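Local coordinates for protein ADP/ATP-dependent NAD(P)H-hydrate dehydratase (Bacillus subtilis, PDB 3RPZ) that catalyses the ATP- or ADP-dependent dehydration of hydrated NADH and NADPH, probably restoring the damaged nicotinamide cofactors to their usable form, at residues Y99-I104 against G227-H232. Sequence-based numbering, arbitrary orientation.
Sequences YRAIAI and GMLCCH
C230 and R100 meet where the C-terminal part of helix 217-231 packs against strand 101-104 and the residue before it, a central parallel strand in the alpha/beta sheet of this ribokinase-like NAD(P)H-hydrate dehydratase. The helix packs on one face of the sheet, and small side chains let it come close. The thiol of C230 lies beside the aliphatic part of R100, with SG 3.7 Å from R100 CG, and it also rests on A33 of the neighbouring strand 32-36 and on L58. Cysteine suits this place because it is compact and apolar enough for a buried seam. A101 turns its methyl toward the helix, and alanine fits because this single carbon, CB, sits just 4.0 Å from L229 CB. L229 extends the apolar surface to I129 on strand 128-130 and to A238 of helix 235-256. Arginine supplies methylenes for the thiol and reach for two backbone carbonyls: with CG anti to the backbone N (chi1 177°), it bends at chi2 and chi3, bringing NH2 to a weak bond with C230 O and a stronger one with T29 O. Cut back to an alanine, this residue loses CG and everything beyond, which would probably leave a gap beside the C230 thiol and take a donor from both carbonyls. C230 O approaches the guanidinium edge near its plane, 3.1 Å from R100 NH2, the bond bent to 130° at the hydrogen.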
# COMPACT_ATOMS: atom_id res chain seq x y z
N TYR A 99 13.28 -27.36 -2.67
CA TYR A 99 12.27 -26.50 -3.26
C TYR A 99 11.53 -27.24 -4.38
O TYR A 99 12.10 -28.12 -5.08
CB TYR A 99 12.90 -25.21 -3.82
CG TYR A 99 13.48 -24.37 -2.73
CD1 TYR A 99 12.66 -23.66 -1.87
CD2 TYR A 99 14.85 -24.33 -2.50
CE1 TYR A 99 13.15 -22.91 -0.85
CE2 TYR A 99 15.34 -23.58 -1.48
CZ TYR A 99 14.49 -22.89 -0.63
OH TYR A 99 14.98 -22.11 0.41
N ARG A 100 10.26 -26.91 -4.55
CA ARG A 100 9.44 -27.44 -5.63
C ARG A 100 9.86 -26.92 -7.02
O ARG A 100 9.74 -27.60 -8.00
CB ARG A 100 7.96 -27.21 -5.32
CG ARG A 100 7.00 -27.64 -6.40
CD ARG A 100 6.59 -29.07 -6.37
NE ARG A 100 6.19 -29.63 -5.09
CZ ARG A 100 4.94 -29.76 -4.66
NH1 ARG A 100 4.73 -30.33 -3.51
NH2 ARG A 100 3.91 -29.31 -5.35
N ALA A 101 10.32 -25.68 -7.05
CA ALA A 101 10.74 -24.99 -8.27
C ALA A 101 11.55 -23.78 -7.84
O ALA A 101 11.33 -23.25 -6.72
CB ALA A 101 9.53 -24.55 -9.12
N ILE A 102 12.44 -23.29 -8.68
CA ILE A 102 13.33 -22.16 -8.38
C ILE A 102 13.34 -21.23 -9.59
O ILE A 102 13.45 -21.72 -10.72
CB ILE A 102 14.76 -22.63 -8.08
CG1 ILE A 102 14.75 -23.61 -6.92
CG2 ILE A 102 15.70 -21.42 -7.84
CD1 ILE A 102 16.12 -24.27 -6.63
N ALA A 103 13.28 -19.93 -9.37
CA ALA A 103 13.54 -18.94 -10.41
C ALA A 103 14.66 -18.04 -9.98
O ALA A 103 14.73 -17.65 -8.83
CB ALA A 103 12.29 -18.11 -10.71
N ILE A 104 15.50 -17.66 -10.94
CA ILE A 104 16.61 -16.75 -10.69
C ILE A 104 16.71 -15.73 -11.82
O ILE A 104 16.52 -16.06 -12.98
CB ILE A 104 17.97 -17.50 -10.51
CG1 ILE A 104 19.12 -16.54 -10.21
CG2 ILE A 104 18.29 -18.35 -11.61
CD1 ILE A 104 20.40 -17.11 -9.48
N GLY A 227 5.21 -20.03 -9.86
CA GLY A 227 4.06 -20.54 -9.13
C GLY A 227 3.34 -21.65 -9.88
O GLY A 227 2.96 -22.69 -9.29
N MET A 228 3.14 -21.48 -11.19
CA MET A 228 2.41 -22.51 -11.93
C MET A 228 3.13 -23.84 -11.96
O MET A 228 2.52 -24.91 -11.93
CB MET A 228 1.94 -22.00 -13.29
CG MET A 228 0.55 -21.07 -13.09
SD MET A 228 0.10 -20.60 -14.73
CE MET A 228 -0.70 -19.08 -14.21
N LEU A 229 4.45 -23.81 -11.93
CA LEU A 229 5.25 -25.06 -11.86
C LEU A 229 4.96 -25.84 -10.58
O LEU A 229 5.20 -27.06 -10.51
CB LEU A 229 6.75 -24.76 -11.92
CG LEU A 229 7.28 -24.38 -13.30
CD1 LEU A 229 8.65 -23.71 -13.15
CD2 LEU A 229 7.34 -25.62 -14.22
N CYS A 230 4.54 -25.12 -9.54
CA CYS A 230 4.25 -25.76 -8.26
C CYS A 230 2.90 -26.42 -8.20
O CYS A 230 2.69 -27.35 -7.40
CB CYS A 230 4.38 -24.73 -7.12
SG CYS A 230 6.06 -24.13 -6.90
N CYS A 231 1.94 -26.01 -9.01
CA CYS A 231 0.57 -26.56 -8.94
C CYS A 231 0.17 -27.40 -10.13
O CYS A 231 -0.81 -28.14 -10.04
CB CYS A 231 -0.46 -25.47 -8.70
SG CYS A 231 -0.56 -24.15 -9.92
N HIS A 232 0.95 -27.36 -11.22
CA HIS A 232 0.69 -28.22 -12.36
C HIS A 232 1.50 -29.50 -12.26
O HIS A 232 2.70 -29.41 -12.06
CB HIS A 232 1.06 -27.55 -13.70
CG HIS A 232 0.17 -26.43 -14.14
ND1 HIS A 232 0.08 -25.22 -13.48
CD2 HIS A 232 -0.70 -26.34 -15.18
CE1 HIS A 232 -0.76 -24.43 -14.12
NE2 HIS A 232 -1.27 -25.09 -15.15